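Long-range contact in aminoglycoside N(3)-acetyltransferase (Enterobacter cloacae, PDB 6NP3), which probably confers resistance to gentamicin and related 2-deoxystreptamine antibiotics by transferring an acetyl group from acetyl-CoA to their N3 amine: residues 110-122 against 128-141. Numbering follows the deposited sequence. Where two conformers were deposited one is given.
Sequences GCRRSAHPDASMA and AAWLVAPHEMGAAY. Unlike the reference sequence in segment 110-122: Ser114 (reference Thr). With LLL ((2R,3R,4R,5R)-2-((1S,2S,3R,4S,6R)-4,6-diamino-3-((2R,3R,6S)-3-amino-6-(aminomethyl)-tetrahydro-2H-pyran-2-yloxy)-2-hydr oxycyclohexyloxy)-5-methyl-4-(methylamino)-tetrahydro-2H-pyran-3,5-diol), chain B.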
loop_
_atom_site.group_PDB
_atom_site.type_symbol
_atom_site.label_atom_id
_atom_site.label_comp_id
_atom_site.label_asym_id
_atom_site.label_seq_id
_atom_site.Cartn_x
_atom_site.Cartn_y
_atom_site.Cartn_z
ATOM N N GLY A 110 17.243 -4.255 7.324
ATOM C CA GLY A 110 17.500 -3.652 6.042
ATOM C C GLY A 110 16.298 -3.033 5.356
ATOM O O GLY A 110 16.474 -2.425 4.296
ATOM N N CYS A 111 15.088 -3.211 5.895
ATOM C CA CYS A 111 13.912 -2.579 5.312
ATOM C C CYS A 111 14.124 -1.075 5.296
ATOM O O CYS A 111 14.633 -0.490 6.257
ATOM C CB CYS A 111 12.666 -2.937 6.123
ATOM S SG CYS A 111 11.168 -2.451 5.370
ATOM N N ARG A 112 13.735 -0.441 4.198
ATOM C CA ARG A 112 13.717 1.003 4.122
ATOM C C ARG A 112 12.282 1.497 4.254
ATOM O O ARG A 112 11.326 0.794 3.918
ATOM C CB ARG A 112 14.314 1.459 2.797
ATOM C CG ARG A 112 15.717 0.966 2.562
ATOM C CD ARG A 112 16.714 1.476 3.589
ATOM N NE ARG A 112 18.057 1.258 3.066
ATOM C CZ ARG A 112 18.787 2.191 2.462
ATOM N NH1 ARG A 112 18.329 3.430 2.337
ATOM N NH2 ARG A 112 19.990 1.887 2.002
ATOM N N ARG A 113 12.133 2.731 4.727
ATOM C CA ARG A 113 10.819 3.279 5.049
ATOM C C ARG A 113 10.652 4.659 4.438
ATOM O O ARG A 113 11.546 5.500 4.568
ATOM C CB ARG A 113 10.655 3.383 6.574
ATOM C CG ARG A 113 9.345 3.977 7.096
ATOM C CD ARG A 113 8.441 2.880 7.496
ATOM N NE ARG A 113 7.171 3.189 8.150
ATOM C CZ ARG A 113 6.939 3.095 9.455
ATOM N NH1 ARG A 113 7.923 2.809 10.323
ATOM N NH2 ARG A 113 5.685 3.276 9.881
ATOM N N SER A 114 9.503 4.912 3.810
ATOM C CA SER A 114 9.293 6.214 3.195
ATOM C C SER A 114 8.883 7.255 4.234
ATOM O O SER A 114 8.358 6.942 5.303
ATOM C CB SER A 114 8.293 6.135 2.051
ATOM O OG SER A 114 6.953 6.159 2.521
ATOM N N ALA A 115 9.082 8.507 3.858
ATOM C CA ALA A 115 8.977 9.657 4.741
ATOM C C ALA A 115 7.567 10.207 4.924
ATOM O O ALA A 115 7.391 11.110 5.749
ATOM C CB ALA A 115 9.873 10.769 4.187
ATOM N N HIS A 116 6.593 9.781 4.147
ATOM C CA HIS A 116 5.232 10.284 4.291
ATOM C C HIS A 116 4.561 9.571 5.450
ATOM O O HIS A 116 4.379 8.352 5.402
ATOM C CB HIS A 116 4.485 10.020 3.002
ATOM C CG HIS A 116 3.197 10.742 2.887
ATOM N ND1 HIS A 116 2.174 10.627 3.801
ATOM C CD2 HIS A 116 2.759 11.571 1.914
ATOM C CE1 HIS A 116 1.161 11.365 3.386
ATOM N NE2 HIS A 116 1.487 11.934 2.238
ATOM N N PRO A 117 4.223 10.283 6.524
ATOM C CA PRO A 117 3.814 9.555 7.729
ATOM C C PRO A 117 2.529 8.771 7.561
ATOM O O PRO A 117 2.427 7.650 8.063
ATOM C CB PRO A 117 3.720 10.656 8.795
ATOM C CG PRO A 117 4.640 11.693 8.339
ATOM C CD PRO A 117 4.457 11.705 6.824
ATOM N N ASP A 118 1.558 9.310 6.832
ATOM C CA ASP A 118 0.279 8.635 6.668
ATOM C C ASP A 118 0.309 7.611 5.545
ATOM O O ASP A 118 -0.340 6.569 5.652
ATOM C CB ASP A 118 -0.852 9.647 6.442
ATOM C CG ASP A 118 -2.198 9.006 6.536
ATOM O OD1 ASP A 118 -2.596 8.548 7.642
ATOM O OD2 ASP A 118 -2.874 8.917 5.491
ATOM N N ALA A 119 0.997 7.920 4.450
ATOM C CA ALA A 119 1.109 7.024 3.306
ATOM C C ALA A 119 2.368 6.160 3.340
ATOM O O ALA A 119 2.714 5.545 2.328
ATOM C CB ALA A 119 1.078 7.847 2.017
ATOM N N SER A 120 2.968 5.971 4.498
ATOM C CA SER A 120 4.305 5.420 4.540
ATOM C C SER A 120 4.392 4.043 3.906
ATOM O O SER A 120 3.573 3.163 4.153
ATOM C CB SER A 120 4.781 5.346 5.982
ATOM O OG SER A 120 6.149 4.966 6.068
ATOM N N MET A 121 5.463 3.855 3.139
ATOM C CA MET A 121 5.733 2.627 2.408
ATOM C C MET A 121 7.053 2.016 2.866
ATOM O O MET A 121 8.045 2.731 3.049
ATOM C CB MET A 121 5.858 2.943 0.910
ATOM C CG MET A 121 4.650 3.601 0.285
ATOM S SD MET A 121 3.370 2.431 -0.106
ATOM C CE MET A 121 2.015 3.543 -0.440
ATOM N N ALA A 122 7.081 0.688 2.972
ATOM C CA ALA A 122 8.261 -0.049 3.393
ATOM C C ALA A 122 8.742 -0.880 2.219
ATOM O O ALA A 122 7.927 -1.452 1.503
ATOM C CB ALA A 122 7.908 -0.961 4.560
ATOM N N ALA A 128 15.336 -0.859 -2.798
ATOM C CA ALA A 128 14.483 -0.305 -1.754
ATOM C C ALA A 128 14.681 1.193 -1.585
ATOM O O ALA A 128 13.709 1.938 -1.391
ATOM C CB ALA A 128 14.775 -0.993 -0.427
ATOM N N ALA A 129 15.920 1.675 -1.615
ATOM C CA ALA A 129 16.098 3.110 -1.427
ATOM C C ALA A 129 15.465 3.896 -2.570
ATOM O O ALA A 129 14.865 4.960 -2.351
ATOM C CB ALA A 129 17.582 3.449 -1.281
ATOM N N TRP A 130 15.637 3.422 -3.798
ATOM C CA TRP A 130 15.033 4.085 -4.947
ATOM C C TRP A 130 13.514 4.048 -4.870
ATOM O O TRP A 130 12.849 5.015 -5.247
ATOM C CB TRP A 130 15.531 3.390 -6.213
ATOM C CG TRP A 130 14.912 3.864 -7.475
ATOM C CD1 TRP A 130 15.290 4.944 -8.205
ATOM C CD2 TRP A 130 13.811 3.283 -8.170
ATOM N NE1 TRP A 130 14.471 5.098 -9.286
ATOM C CE2 TRP A 130 13.557 4.084 -9.290
ATOM C CE3 TRP A 130 12.993 2.183 -7.937
ATOM C CZ2 TRP A 130 12.559 3.789 -10.195
ATOM C CZ3 TRP A 130 12.010 1.889 -8.860
ATOM C CH2 TRP A 130 11.811 2.677 -9.970
ATOM N N LEU A 131 12.946 2.959 -4.351
ATOM C CA LEU A 131 11.498 2.885 -4.206
ATOM C C LEU A 131 10.975 3.896 -3.195
ATOM O O LEU A 131 9.950 4.532 -3.441
ATOM C CB LEU A 131 11.047 1.490 -3.782
ATOM C CG LEU A 131 11.108 0.459 -4.901
ATOM C CD1 LEU A 131 11.065 -0.943 -4.309
ATOM C CD2 LEU A 131 9.988 0.648 -5.885
ATOM N N VAL A 132 11.618 4.033 -2.035
ATOM C CA VAL A 132 10.944 4.732 -0.951
ATOM C C VAL A 132 11.121 6.241 -0.939
ATOM O O VAL A 132 10.404 6.919 -0.190
ATOM C CB VAL A 132 11.296 4.214 0.456
ATOM C CG1 VAL A 132 10.928 2.741 0.615
ATOM C CG2 VAL A 132 12.770 4.449 0.805
ATOM N N ALA A 133 12.034 6.804 -1.732
ATOM C CA ALA A 133 12.270 8.253 -1.704
ATOM C C ALA A 133 12.370 8.768 -3.128
ATOM O O ALA A 133 12.994 8.109 -3.974
ATOM C CB ALA A 133 13.574 8.570 -0.959
ATOM N N PRO A 134 11.793 9.940 -3.424
ATOM C CA PRO A 134 11.090 10.813 -2.485
ATOM C C PRO A 134 9.684 10.307 -2.150
ATOM O O PRO A 134 9.045 9.581 -2.919
ATOM C CB PRO A 134 10.998 12.129 -3.255
ATOM C CG PRO A 134 10.947 11.706 -4.717
ATOM C CD PRO A 134 11.902 10.531 -4.773
ATOM N N HIS A 135 9.189 10.736 -1.001
ATOM C CA HIS A 135 7.786 10.504 -0.679
ATOM C C HIS A 135 7.305 11.734 0.099
ATOM O O HIS A 135 7.265 11.762 1.334
ATOM C CB HIS A 135 7.545 9.222 0.090
ATOM C CG HIS A 135 6.135 8.789 0.027
ATOM N ND1 HIS A 135 5.684 7.667 0.677
ATOM C CD2 HIS A 135 5.083 9.284 -0.670
ATOM C CE1 HIS A 135 4.408 7.493 0.393
ATOM N NE2 HIS A 135 4.012 8.471 -0.405
ATOM N N GLU A 136 6.857 12.732 -0.632
ATOM C CA GLU A 136 6.579 14.042 -0.058
ATOM C C GLU A 136 5.108 14.212 0.266
ATOM O O GLU A 136 4.227 13.629 -0.372
ATOM C CB GLU A 136 7.056 15.144 -1.014
ATOM C CG GLU A 136 8.589 15.151 -1.074
ATOM C CD GLU A 136 9.167 15.910 -2.249
ATOM O OE1 GLU A 136 8.398 16.515 -3.015
ATOM O OE2 GLU A 136 10.404 15.891 -2.408
ATOM N N MET A 137 4.859 15.038 1.271
ATOM C CA MET A 137 3.503 15.480 1.529
ATOM C C MET A 137 2.929 16.083 0.257
ATOM O O MET A 137 3.592 16.838 -0.458
ATOM C CB MET A 137 3.500 16.479 2.688
ATOM C CG MET A 137 3.858 15.802 4.003
ATOM S SD MET A 137 2.483 14.872 4.720
ATOM C CE MET A 137 1.560 16.216 5.407
ATOM N N GLY A 138 1.702 15.703 -0.050
ATOM C CA GLY A 138 1.068 16.122 -1.270
ATOM C C GLY A 138 1.199 15.136 -2.408
ATOM O O GLY A 138 0.595 15.359 -3.466
ATOM N N ALA A 139 1.967 14.060 -2.216
ATOM C CA ALA A 139 2.202 13.033 -3.218
ATOM C C ALA A 139 2.071 11.659 -2.563
ATOM O O ALA A 139 2.989 10.839 -2.558
ATOM C CB ALA A 139 3.574 13.195 -3.870
ATOM N N ALA A 140 0.888 11.367 -2.036
ATOM C CA ALA A 140 0.730 10.154 -1.246
ATOM C C ALA A 140 0.821 8.894 -2.101
ATOM O O ALA A 140 1.626 7.997 -1.812
ATOM C CB ALA A 140 -0.576 10.196 -0.470
ATOM N N TYR A 141 -0.027 8.798 -3.148
ATOM C CA TYR A 141 -0.121 7.607 -3.982
ATOM C C TYR A 141 -0.012 7.906 -5.457
ATOM O O TYR A 141 -0.104 6.974 -6.261
ATOM C CB TYR A 141 -1.450 6.865 -3.749
ATOM C CG TYR A 141 -1.728 6.703 -2.272
ATOM C CD1 TYR A 141 -0.995 5.808 -1.499
ATOM C CD2 TYR A 141 -2.653 7.499 -1.624
ATOM C CE1 TYR A 141 -1.208 5.683 -0.144
ATOM C CE2 TYR A 141 -2.864 7.372 -0.257
ATOM C CZ TYR A 141 -2.128 6.466 0.467
ATOM O OH TYR A 141 -2.303 6.356 1.825
HETATM C C11 LLL B . -10.290 1.811 3.675
HETATM O O11 LLL B . -9.162 1.948 2.771
HETATM C C21 LLL B . -10.554 0.316 3.842
HETATM N N21 LLL B . -9.280 -0.315 4.170
HETATM C C31 LLL B . -10.984 -0.277 2.552
HETATM C C41 LLL B . -12.268 0.410 2.114
HETATM C C51 LLL B . -11.993 1.906 2.015
HETATM O O51 LLL B . -11.506 2.403 3.231
HETATM C C61 LLL B . -13.267 2.656 1.691
HETATM N N61 LLL B . -12.952 4.083 1.621
HETATM C C12 LLL B . -6.004 4.739 2.850
HETATM N N12 LLL B . -5.148 5.911 2.719
HETATM C C22 LLL B . -6.526 4.275 1.491
HETATM C C32 LLL B . -7.337 3.015 1.719
HETATM N N32 LLL B . -7.836 2.523 0.431
HETATM C C42 LLL B . -8.541 3.229 2.637
HETATM C C52 LLL B . -8.065 3.832 3.959
HETATM O O52 LLL B . -9.198 4.198 4.712
HETATM C C62 LLL B . -7.195 5.057 3.762
HETATM O O62 LLL B . -6.681 5.442 5.024
HETATM C C13 LLL B . -6.860 6.802 5.424
HETATM C C23 LLL B . -5.666 7.151 6.309
HETATM O O23 LLL B . -4.486 6.879 5.581
HETATM C C33 LLL B . -5.647 6.265 7.568
HETATM N N33 LLL B . -4.552 6.693 8.467
HETATM C C43 LLL B . -7.012 6.389 8.276
HETATM O O43 LLL B . -7.078 7.699 8.806
HETATM C C53 LLL B . -8.155 6.142 7.287
HETATM O O53 LLL B . -8.085 6.984 6.160
HETATM C C83 LLL B . -7.123 5.352 9.400
HETATM C C93 LLL B . -3.684 5.549 8.822
HETATM O O HOH W 1 10.897 8.883 1.625
HETATM O O HOH W 2 7.049 13.367 3.570
HETATM O O HOH W 3 -0.159 13.784 0.917
HETATM O O HOH W 4 -2.288 8.977 2.751
#
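His135 drives its imidazole into the bend of 110-122, where Ser114 OG, near the ring plane, shares a 2.7 Å hydrogen bond with His135 ND1, in which either atom could be the donor. Two neighbours fix these hydroxyl and ring positions: Met121 N donates to Ser114 OG along a fairly straight path, and on the far side of the imidazole His135 NE2 donates to Ala140 O at 2.8 Å. Both nitrogens of the buried ring are thus engaged. His116 CB sits 3.5 Å from the His135 centroid, only 8° off the normal, a CH-pi contact over the face. With CG anti to the backbone N (chi1 -167°), the His116 ring is carried on past His135 toward 136-140, the two ring planes inclined at 42°. There Met137 SD rests over one His116 face, 4.1 Å from its centroid, while Ala119 CB lies against the opposite face; a water joins His116 NE2 to Gly138 N, within the type II turn 136-139. Strands 112-113 and 121-124 form a hairpin at one margin of the mixed sheet, and helix 128-132 packs against it through Val132, whose CG2 meets Arg112 CB as CG1 approaches the carbonyls of Arg112 and Met121. Bent at its second torsion, Arg112 lays CG on Ala128 CB and a guanidinium face over Ala129 CB. Toward the gentamicin pocket, Met121 CE touches the Tyr141 ring edge 3.9 Å from CE1. Tyr141 OH accepts from antibiotic N12, Asp118 OD1 and OD2 accept from N33 and O23, and one water bridges Asp118 OD2 and Tyr141 OH.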